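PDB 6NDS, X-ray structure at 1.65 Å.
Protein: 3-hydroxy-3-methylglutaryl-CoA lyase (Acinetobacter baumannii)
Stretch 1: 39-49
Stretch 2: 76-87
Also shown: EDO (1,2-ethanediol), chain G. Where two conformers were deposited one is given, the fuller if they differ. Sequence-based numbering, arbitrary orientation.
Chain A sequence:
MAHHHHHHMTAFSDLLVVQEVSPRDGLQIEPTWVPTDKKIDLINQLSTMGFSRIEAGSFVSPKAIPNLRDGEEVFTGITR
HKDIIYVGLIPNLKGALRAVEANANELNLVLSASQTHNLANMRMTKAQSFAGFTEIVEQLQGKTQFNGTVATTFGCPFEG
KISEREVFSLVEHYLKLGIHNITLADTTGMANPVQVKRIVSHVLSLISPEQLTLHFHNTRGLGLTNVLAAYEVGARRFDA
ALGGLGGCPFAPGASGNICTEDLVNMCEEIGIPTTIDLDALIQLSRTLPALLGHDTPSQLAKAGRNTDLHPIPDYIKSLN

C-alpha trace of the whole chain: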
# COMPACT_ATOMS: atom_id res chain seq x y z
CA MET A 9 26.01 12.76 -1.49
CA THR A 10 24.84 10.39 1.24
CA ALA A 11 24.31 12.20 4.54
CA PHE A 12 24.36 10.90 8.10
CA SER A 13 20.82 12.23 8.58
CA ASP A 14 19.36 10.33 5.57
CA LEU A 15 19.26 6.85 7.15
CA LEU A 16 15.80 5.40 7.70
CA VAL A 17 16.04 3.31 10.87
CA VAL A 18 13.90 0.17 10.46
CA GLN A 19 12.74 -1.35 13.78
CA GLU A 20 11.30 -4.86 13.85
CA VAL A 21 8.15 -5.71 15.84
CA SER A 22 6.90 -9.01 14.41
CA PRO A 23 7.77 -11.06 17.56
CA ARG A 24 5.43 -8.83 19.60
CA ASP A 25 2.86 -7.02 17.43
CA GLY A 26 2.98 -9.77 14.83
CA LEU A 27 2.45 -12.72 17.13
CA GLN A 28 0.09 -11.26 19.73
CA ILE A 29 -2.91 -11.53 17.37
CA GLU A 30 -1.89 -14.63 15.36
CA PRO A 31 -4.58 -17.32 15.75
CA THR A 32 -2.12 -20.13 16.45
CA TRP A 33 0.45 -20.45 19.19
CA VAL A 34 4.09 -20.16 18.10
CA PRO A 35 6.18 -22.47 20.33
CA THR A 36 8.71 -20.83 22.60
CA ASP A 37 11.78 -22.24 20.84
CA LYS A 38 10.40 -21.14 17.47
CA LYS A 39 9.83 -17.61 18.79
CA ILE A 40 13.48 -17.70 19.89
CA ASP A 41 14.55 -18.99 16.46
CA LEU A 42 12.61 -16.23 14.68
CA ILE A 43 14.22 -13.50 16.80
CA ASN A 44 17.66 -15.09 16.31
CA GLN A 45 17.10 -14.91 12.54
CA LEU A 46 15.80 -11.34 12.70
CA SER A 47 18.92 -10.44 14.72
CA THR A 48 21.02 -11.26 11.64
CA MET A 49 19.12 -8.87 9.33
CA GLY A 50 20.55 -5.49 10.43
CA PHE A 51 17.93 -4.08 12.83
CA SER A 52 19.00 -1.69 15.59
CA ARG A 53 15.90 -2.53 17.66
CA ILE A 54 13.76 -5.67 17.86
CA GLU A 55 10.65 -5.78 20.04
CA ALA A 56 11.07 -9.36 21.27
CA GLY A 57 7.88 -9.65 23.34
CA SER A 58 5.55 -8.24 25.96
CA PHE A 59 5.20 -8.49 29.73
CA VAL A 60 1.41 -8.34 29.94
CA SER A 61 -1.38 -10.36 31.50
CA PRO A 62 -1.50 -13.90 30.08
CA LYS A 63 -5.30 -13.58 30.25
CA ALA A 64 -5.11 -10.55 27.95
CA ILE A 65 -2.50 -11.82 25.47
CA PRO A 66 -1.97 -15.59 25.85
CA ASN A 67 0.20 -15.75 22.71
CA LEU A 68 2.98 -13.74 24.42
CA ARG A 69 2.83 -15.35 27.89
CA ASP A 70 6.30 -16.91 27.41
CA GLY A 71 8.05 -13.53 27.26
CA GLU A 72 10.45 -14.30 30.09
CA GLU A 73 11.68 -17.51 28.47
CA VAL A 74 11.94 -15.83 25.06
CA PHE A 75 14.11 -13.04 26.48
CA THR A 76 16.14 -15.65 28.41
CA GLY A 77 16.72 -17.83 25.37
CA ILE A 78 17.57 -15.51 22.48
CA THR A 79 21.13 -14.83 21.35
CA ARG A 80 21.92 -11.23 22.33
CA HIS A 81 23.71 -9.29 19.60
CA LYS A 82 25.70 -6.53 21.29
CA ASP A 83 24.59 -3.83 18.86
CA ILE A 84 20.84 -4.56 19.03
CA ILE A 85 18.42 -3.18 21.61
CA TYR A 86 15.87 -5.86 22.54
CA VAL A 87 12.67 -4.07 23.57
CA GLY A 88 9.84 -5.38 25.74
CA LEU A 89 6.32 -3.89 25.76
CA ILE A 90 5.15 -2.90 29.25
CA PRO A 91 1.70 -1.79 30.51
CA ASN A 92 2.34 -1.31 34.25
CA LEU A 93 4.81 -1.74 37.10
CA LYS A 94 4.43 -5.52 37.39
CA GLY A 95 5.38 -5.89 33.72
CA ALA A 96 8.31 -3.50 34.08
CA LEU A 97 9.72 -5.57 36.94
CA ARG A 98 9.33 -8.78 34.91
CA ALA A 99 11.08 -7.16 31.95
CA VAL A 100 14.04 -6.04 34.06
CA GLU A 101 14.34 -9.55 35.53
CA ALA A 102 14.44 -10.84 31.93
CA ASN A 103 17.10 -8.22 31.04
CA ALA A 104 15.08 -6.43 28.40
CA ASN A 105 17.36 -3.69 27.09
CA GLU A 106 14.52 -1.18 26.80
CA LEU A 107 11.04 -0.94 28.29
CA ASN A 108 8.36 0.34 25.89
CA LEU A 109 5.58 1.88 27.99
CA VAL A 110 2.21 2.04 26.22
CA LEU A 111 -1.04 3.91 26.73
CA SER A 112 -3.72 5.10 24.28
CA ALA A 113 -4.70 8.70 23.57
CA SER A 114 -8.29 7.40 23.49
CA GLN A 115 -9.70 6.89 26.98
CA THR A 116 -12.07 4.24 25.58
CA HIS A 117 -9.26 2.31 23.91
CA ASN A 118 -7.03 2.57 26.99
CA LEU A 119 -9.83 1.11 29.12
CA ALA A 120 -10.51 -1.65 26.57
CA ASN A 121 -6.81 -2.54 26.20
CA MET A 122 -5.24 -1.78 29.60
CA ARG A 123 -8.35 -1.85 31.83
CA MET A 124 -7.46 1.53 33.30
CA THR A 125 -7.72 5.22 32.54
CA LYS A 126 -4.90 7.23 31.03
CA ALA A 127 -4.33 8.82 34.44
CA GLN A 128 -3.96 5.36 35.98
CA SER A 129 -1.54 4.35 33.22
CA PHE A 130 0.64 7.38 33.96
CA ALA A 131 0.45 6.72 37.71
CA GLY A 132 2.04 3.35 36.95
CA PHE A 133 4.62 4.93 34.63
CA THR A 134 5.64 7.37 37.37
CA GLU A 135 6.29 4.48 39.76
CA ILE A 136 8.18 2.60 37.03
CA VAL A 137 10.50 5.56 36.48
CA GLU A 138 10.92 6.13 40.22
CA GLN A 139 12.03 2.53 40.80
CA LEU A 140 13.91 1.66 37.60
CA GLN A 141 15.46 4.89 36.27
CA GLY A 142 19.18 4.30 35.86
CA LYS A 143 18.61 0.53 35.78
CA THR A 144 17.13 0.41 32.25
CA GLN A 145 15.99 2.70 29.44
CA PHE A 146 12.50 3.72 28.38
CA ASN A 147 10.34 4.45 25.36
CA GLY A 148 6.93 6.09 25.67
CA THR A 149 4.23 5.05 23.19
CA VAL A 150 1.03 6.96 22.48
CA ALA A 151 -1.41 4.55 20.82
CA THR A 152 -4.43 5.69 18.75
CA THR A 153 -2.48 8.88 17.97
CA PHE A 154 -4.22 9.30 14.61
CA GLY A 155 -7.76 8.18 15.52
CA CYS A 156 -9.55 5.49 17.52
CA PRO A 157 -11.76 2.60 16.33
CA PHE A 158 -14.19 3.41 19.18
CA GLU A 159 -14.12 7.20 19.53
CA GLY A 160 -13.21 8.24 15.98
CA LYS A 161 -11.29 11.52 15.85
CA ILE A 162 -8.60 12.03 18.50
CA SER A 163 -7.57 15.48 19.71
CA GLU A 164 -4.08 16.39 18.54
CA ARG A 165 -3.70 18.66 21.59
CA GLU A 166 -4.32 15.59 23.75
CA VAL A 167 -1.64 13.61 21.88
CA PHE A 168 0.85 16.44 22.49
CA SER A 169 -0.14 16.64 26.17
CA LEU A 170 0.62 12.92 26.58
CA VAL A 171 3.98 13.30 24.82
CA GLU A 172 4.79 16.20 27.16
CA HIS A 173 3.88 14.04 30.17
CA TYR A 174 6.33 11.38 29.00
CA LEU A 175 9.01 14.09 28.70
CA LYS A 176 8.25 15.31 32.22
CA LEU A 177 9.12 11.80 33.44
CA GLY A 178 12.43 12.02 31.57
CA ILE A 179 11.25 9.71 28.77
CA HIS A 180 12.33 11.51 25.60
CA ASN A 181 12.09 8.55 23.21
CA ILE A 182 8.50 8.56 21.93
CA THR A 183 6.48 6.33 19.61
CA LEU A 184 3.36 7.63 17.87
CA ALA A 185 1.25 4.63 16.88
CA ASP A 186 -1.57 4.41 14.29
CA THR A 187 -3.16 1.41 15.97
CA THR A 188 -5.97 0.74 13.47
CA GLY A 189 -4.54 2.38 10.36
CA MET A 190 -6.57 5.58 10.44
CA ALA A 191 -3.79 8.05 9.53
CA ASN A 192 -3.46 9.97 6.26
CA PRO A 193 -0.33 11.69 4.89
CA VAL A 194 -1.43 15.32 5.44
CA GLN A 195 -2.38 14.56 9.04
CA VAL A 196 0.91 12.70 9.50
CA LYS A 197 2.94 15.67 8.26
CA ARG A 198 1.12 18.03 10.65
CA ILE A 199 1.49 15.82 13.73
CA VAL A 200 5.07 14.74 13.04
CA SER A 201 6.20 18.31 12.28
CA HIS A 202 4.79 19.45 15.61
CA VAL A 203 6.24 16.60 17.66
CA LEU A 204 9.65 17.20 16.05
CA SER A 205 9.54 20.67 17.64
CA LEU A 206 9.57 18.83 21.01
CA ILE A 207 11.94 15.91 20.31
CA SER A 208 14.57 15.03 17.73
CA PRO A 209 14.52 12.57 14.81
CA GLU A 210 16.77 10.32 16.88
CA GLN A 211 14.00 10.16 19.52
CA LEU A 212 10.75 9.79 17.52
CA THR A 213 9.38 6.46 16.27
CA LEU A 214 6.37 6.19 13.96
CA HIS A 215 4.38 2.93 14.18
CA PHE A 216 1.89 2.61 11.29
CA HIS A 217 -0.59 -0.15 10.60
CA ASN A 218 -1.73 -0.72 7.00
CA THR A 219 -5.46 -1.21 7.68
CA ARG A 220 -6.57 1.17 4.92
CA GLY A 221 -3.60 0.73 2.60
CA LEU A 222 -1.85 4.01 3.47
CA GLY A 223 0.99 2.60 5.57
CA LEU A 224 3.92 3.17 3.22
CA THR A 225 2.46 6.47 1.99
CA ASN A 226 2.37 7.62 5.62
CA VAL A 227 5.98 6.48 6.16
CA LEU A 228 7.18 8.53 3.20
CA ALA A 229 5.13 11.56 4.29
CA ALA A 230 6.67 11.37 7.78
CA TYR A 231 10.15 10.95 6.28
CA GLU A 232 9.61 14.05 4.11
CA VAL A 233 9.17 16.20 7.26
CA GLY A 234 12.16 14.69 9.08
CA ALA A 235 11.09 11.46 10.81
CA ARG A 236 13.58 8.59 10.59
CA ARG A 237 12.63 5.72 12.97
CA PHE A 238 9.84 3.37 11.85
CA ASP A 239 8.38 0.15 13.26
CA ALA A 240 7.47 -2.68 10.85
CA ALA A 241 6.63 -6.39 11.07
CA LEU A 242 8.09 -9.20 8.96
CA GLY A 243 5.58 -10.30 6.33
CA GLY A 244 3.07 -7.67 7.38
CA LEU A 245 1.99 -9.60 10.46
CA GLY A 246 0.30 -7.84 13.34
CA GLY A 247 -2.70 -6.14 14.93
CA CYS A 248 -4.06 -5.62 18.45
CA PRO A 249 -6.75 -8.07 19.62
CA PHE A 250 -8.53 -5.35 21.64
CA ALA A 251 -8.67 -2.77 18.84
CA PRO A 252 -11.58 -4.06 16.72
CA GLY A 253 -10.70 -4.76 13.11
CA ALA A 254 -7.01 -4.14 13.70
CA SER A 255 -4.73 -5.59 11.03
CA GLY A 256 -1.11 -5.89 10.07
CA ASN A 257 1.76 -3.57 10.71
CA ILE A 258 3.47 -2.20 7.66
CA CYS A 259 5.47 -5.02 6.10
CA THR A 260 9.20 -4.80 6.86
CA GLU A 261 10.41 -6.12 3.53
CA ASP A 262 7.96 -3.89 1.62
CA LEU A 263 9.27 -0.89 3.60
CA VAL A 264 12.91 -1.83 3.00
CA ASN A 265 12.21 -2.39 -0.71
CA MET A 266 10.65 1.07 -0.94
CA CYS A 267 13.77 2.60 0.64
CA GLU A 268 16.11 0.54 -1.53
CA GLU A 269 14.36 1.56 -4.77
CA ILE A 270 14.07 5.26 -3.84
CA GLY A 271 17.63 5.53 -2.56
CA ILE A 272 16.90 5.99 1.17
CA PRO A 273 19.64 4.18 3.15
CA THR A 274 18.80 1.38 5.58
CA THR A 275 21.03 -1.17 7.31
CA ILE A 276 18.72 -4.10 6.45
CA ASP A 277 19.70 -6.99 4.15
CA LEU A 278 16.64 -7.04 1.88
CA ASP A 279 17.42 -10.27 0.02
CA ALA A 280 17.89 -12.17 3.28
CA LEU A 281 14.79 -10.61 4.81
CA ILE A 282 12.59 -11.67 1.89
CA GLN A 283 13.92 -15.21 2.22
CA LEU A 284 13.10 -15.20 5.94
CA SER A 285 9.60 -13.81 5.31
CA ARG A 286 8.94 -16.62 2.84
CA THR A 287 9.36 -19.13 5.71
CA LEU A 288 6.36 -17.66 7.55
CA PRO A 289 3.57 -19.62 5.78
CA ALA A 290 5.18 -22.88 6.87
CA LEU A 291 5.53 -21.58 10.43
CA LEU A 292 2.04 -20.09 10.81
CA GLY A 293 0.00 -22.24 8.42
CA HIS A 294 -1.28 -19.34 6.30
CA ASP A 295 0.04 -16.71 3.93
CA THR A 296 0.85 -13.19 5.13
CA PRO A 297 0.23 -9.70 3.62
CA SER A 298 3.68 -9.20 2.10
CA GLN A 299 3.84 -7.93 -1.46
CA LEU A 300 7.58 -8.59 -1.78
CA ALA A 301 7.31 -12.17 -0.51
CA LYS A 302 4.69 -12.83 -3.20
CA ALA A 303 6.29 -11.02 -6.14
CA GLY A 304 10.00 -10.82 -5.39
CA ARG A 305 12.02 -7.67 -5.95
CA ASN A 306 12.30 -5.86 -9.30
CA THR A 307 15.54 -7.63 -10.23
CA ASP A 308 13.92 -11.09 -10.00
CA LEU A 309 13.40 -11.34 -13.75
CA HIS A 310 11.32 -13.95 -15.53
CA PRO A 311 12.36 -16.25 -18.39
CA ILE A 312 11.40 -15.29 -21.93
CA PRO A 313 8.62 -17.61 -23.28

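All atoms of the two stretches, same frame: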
# COMPACT_ATOMS: atom_id res chain seq x y z
N LYS A 39 9.73 -19.06 18.58
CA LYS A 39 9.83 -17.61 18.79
C LYS A 39 11.29 -17.20 18.92
O LYS A 39 11.73 -16.21 18.32
CB LYS A 39 9.06 -17.18 20.05
CG LYS A 39 7.52 -17.25 19.96
CD LYS A 39 6.93 -16.46 21.14
CE LYS A 39 5.41 -16.53 21.20
NZ LYS A 39 4.95 -17.82 21.81
N ILE A 40 12.05 -17.97 19.70
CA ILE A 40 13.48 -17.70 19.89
C ILE A 40 14.21 -17.79 18.56
O ILE A 40 15.02 -16.91 18.21
CB ILE A 40 14.07 -18.66 20.94
CG1 ILE A 40 13.56 -18.28 22.34
CG2 ILE A 40 15.57 -18.64 20.89
CD1 ILE A 40 13.74 -19.35 23.36
N ASP A 41 13.91 -18.82 17.76
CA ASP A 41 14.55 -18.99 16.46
C ASP A 41 14.26 -17.81 15.54
O ASP A 41 15.14 -17.34 14.81
CB ASP A 41 14.07 -20.28 15.79
CG ASP A 41 14.76 -21.52 16.34
OD1 ASP A 41 15.71 -21.39 17.14
OD2 ASP A 41 14.33 -22.63 15.96
N LEU A 42 13.00 -17.35 15.53
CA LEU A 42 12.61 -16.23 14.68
C LEU A 42 13.38 -14.97 15.06
O LEU A 42 13.93 -14.28 14.19
CB LEU A 42 11.11 -15.98 14.80
CG LEU A 42 10.59 -14.72 14.10
CD1 LEU A 42 10.76 -14.82 12.60
CD2 LEU A 42 9.13 -14.45 14.50
N ILE A 43 13.47 -14.68 16.36
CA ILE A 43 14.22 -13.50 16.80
C ILE A 43 15.70 -13.66 16.47
O ILE A 43 16.34 -12.71 16.01
CB ILE A 43 13.97 -13.26 18.29
CG1 ILE A 43 12.50 -12.90 18.52
CG2 ILE A 43 14.91 -12.16 18.83
CD1 ILE A 43 12.03 -13.12 19.95
N ASN A 44 16.26 -14.87 16.67
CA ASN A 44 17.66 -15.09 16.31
C ASN A 44 17.90 -14.82 14.83
O ASN A 44 18.94 -14.26 14.45
CB ASN A 44 18.10 -16.51 16.66
CG ASN A 44 18.29 -16.71 18.15
OD1 ASN A 44 18.32 -15.76 18.93
ND2 ASN A 44 18.44 -17.97 18.56
N GLN A 45 16.94 -15.19 13.97
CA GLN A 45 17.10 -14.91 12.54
C GLN A 45 16.96 -13.41 12.26
O GLN A 45 17.74 -12.84 11.49
CB GLN A 45 16.08 -15.70 11.72
CG GLN A 45 16.37 -17.19 11.64
CD GLN A 45 17.66 -17.44 10.90
OE1 GLN A 45 18.58 -18.05 11.43
NE2 GLN A 45 17.74 -16.96 9.66
N LEU A 46 15.97 -12.77 12.88
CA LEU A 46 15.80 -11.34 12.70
C LEU A 46 17.04 -10.58 13.16
O LEU A 46 17.41 -9.55 12.56
CB LEU A 46 14.57 -10.85 13.47
CG LEU A 46 13.26 -11.36 12.88
CD1 LEU A 46 12.15 -11.15 13.91
CD2 LEU A 46 12.92 -10.63 11.58
N SER A 47 17.70 -11.07 14.22
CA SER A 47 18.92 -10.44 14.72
C SER A 47 20.06 -10.46 13.71
O SER A 47 21.04 -9.75 13.92
CB SER A 47 19.42 -11.13 16.00
OG SER A 47 18.60 -10.81 17.11
N THR A 48 19.97 -11.25 12.64
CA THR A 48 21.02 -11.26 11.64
C THR A 48 20.74 -10.32 10.47
O THR A 48 21.58 -10.24 9.56
CB THR A 48 21.25 -12.68 11.09
OG1 THR A 48 20.13 -13.08 10.28
CG2 THR A 48 21.45 -13.69 12.22
N MET A 49 19.62 -9.59 10.50
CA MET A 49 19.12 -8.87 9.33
C MET A 49 19.53 -7.40 9.29
O MET A 49 19.34 -6.76 8.25
CB MET A 49 17.59 -8.96 9.25
CG MET A 49 17.09 -10.37 9.05
SD MET A 49 17.49 -11.03 7.44
CE MET A 49 17.38 -12.79 7.82
N THR A 76 15.07 -14.83 27.84
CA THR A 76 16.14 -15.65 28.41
C THR A 76 16.91 -16.38 27.33
O THR A 76 18.14 -16.52 27.41
CB THR A 76 15.54 -16.66 29.40
OG1 THR A 76 15.06 -15.97 30.55
CG2 THR A 76 16.57 -17.72 29.82
N GLY A 77 16.20 -16.86 26.31
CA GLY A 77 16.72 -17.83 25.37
C GLY A 77 17.37 -17.28 24.12
O GLY A 77 18.18 -17.98 23.51
N ILE A 78 17.05 -16.04 23.74
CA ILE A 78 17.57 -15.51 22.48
C ILE A 78 19.07 -15.23 22.59
O ILE A 78 19.61 -15.01 23.68
CB ILE A 78 16.81 -14.23 22.06
CG1 ILE A 78 16.82 -13.19 23.18
CG2 ILE A 78 15.37 -14.59 21.64
CD1 ILE A 78 16.27 -11.81 22.73
N THR A 79 19.74 -15.26 21.45
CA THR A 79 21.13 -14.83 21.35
C THR A 79 21.17 -13.31 21.30
O THR A 79 20.59 -12.70 20.40
CB THR A 79 21.76 -15.43 20.10
OG1 THR A 79 21.67 -16.85 20.16
CG2 THR A 79 23.23 -15.00 19.98
N ARG A 80 21.86 -12.69 22.25
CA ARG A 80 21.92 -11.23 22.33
C ARG A 80 23.05 -10.73 21.44
O ARG A 80 24.23 -10.98 21.72
CB ARG A 80 22.14 -10.77 23.77
CG ARG A 80 21.10 -11.24 24.78
CD ARG A 80 19.74 -10.69 24.46
NE ARG A 80 18.77 -11.03 25.50
CZ ARG A 80 18.32 -10.18 26.42
NH1 ARG A 80 18.76 -8.93 26.46
NH2 ARG A 80 17.43 -10.59 27.32
N HIS A 81 22.71 -10.01 20.37
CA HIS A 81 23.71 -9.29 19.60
C HIS A 81 24.02 -7.98 20.30
O HIS A 81 23.10 -7.27 20.71
CB HIS A 81 23.20 -9.03 18.18
CG HIS A 81 23.08 -10.26 17.35
ND1 HIS A 81 23.63 -10.36 16.08
CD2 HIS A 81 22.49 -11.46 17.59
CE1 HIS A 81 23.37 -11.56 15.59
NE2 HIS A 81 22.69 -12.24 16.49
N LYS A 82 25.32 -7.66 20.45
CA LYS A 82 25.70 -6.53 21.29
C LYS A 82 25.18 -5.21 20.75
O LYS A 82 24.99 -4.26 21.52
CB LYS A 82 27.21 -6.45 21.44
CG LYS A 82 27.81 -7.50 22.34
CD LYS A 82 29.28 -7.22 22.58
CE LYS A 82 29.91 -8.33 23.40
NZ LYS A 82 29.59 -9.66 22.81
N ASP A 83 24.96 -5.11 19.44
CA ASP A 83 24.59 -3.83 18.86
C ASP A 83 23.10 -3.73 18.55
O ASP A 83 22.69 -2.85 17.78
CB ASP A 83 25.45 -3.55 17.63
CG ASP A 83 26.88 -3.16 18.01
OD1 ASP A 83 27.04 -2.24 18.84
OD2 ASP A 83 27.83 -3.79 17.50
N ILE A 84 22.29 -4.59 19.17
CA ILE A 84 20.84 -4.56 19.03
C ILE A 84 20.22 -4.30 20.39
O ILE A 84 20.63 -4.89 21.40
CB ILE A 84 20.30 -5.88 18.44
CG1 ILE A 84 20.88 -6.14 17.05
CG2 ILE A 84 18.78 -5.85 18.37
CD1 ILE A 84 20.41 -7.45 16.43
N ILE A 85 19.23 -3.42 20.42
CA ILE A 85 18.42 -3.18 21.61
C ILE A 85 17.17 -4.04 21.53
O ILE A 85 16.35 -3.88 20.62
CB ILE A 85 18.07 -1.68 21.73
CG1 ILE A 85 19.34 -0.86 21.92
CG2 ILE A 85 17.07 -1.44 22.87
CD1 ILE A 85 19.15 0.60 21.59
N TYR A 86 17.04 -4.99 22.46
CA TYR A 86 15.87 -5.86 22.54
C TYR A 86 14.85 -5.22 23.47
O TYR A 86 15.11 -5.05 24.67
CB TYR A 86 16.29 -7.26 23.02
CG TYR A 86 17.24 -7.92 22.02
CD1 TYR A 86 16.74 -8.62 20.93
CD2 TYR A 86 18.62 -7.80 22.16
CE1 TYR A 86 17.59 -9.21 20.01
CE2 TYR A 86 19.48 -8.38 21.24
CZ TYR A 86 18.96 -9.09 20.17
OH TYR A 86 19.80 -9.65 19.26
N VAL A 87 13.69 -4.88 22.92
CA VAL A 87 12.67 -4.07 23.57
C VAL A 87 11.55 -4.99 24.06
O VAL A 87 11.14 -5.91 23.36
CB VAL A 87 12.09 -3.03 22.59
CG1 VAL A 87 11.03 -2.17 23.28
CG2 VAL A 87 13.22 -2.17 21.96
C1 EDO G . 21.17 -18.38 25.79
O1 EDO G . 20.80 -17.27 26.62
C2 EDO G . 21.51 -17.86 24.41
O2 EDO G . 22.44 -16.78 24.52
O HOH W 1 18.45 -12.89 18.85
O HOH W 2 19.46 -18.60 21.17
O HOH W 3 21.29 -14.52 16.00

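Two side-chain oxygens, the amide oxygen of N44 and the hydroxyl of S47, carry most of the polar traffic between the two stretches, and one water ties the two together. The water donates to N44 OD1 (2.9 Å) and to T79 O (2.6 Å) and accepts from S47 OG (2.7 Å), so its position satisfies three groups from both stretches at once. The arrangement illustrates a general principle: a chain leaving regular structure exposes backbone groups without partners, and a neighbouring helix can supply them from its side chains.

Here the departure occurs at I78, the first residue beyond the helix to leave helical phi/psi. The next amide, T79 N, donates to N44 OD1 at 2.9 Å with a nearly straight N-H...O angle of 166°. Although the CA-to-CB bond of N44 points sideways, its amide end comes nearer to the second stretch and reaches this backbone. The other half of that amide is also used: a second water accepts from N44 ND2 (2.9 Å) and donates to G77 O (2.7 Å), while lying 3.0 Å from T79 OG1.

Three residues on, S47 receives a hydrogen bond from Y86, OH to OG at 2.7 Å, with the serine oxygen at the ring edge, near its plane. Y86 OH in turn accepts from H81 N (3.1 Å, 170°), so the same hydroxyl that reaches S47 also accepts from the backbone of its own stretch. S47 also makes contact through carbon: S47 CB lies 3.7 Å from the centroid of the H81 ring, 24° off the ring normal, a CH-pi contact over the face, and it packs 3.8 Å from I84 CD1. A third water bridges the pair of segments farther out, donating to N44 O (2.8 Å) and sitting 2.7 Å from H81 NE2.

Apolar packing flanks this polar network. I78 CG2 meets I43 CG2 at 3.7 Å and I40 CG2 at 4.1 Å, so one methyl group touches two residues less than a turn apart on the helix; I43 CG2 also approaches Y86 CE1 (4.2 Å). Close by, the absence of a side chain at G77 matters: an ideal CB there would point toward the helix and fall 2.5 Å from I40 CD1, a clash. The lack of a side chain at G77 leaves room for I40 CD1; nearby, the CA atoms of I40 and I78 are 5.3 Å apart.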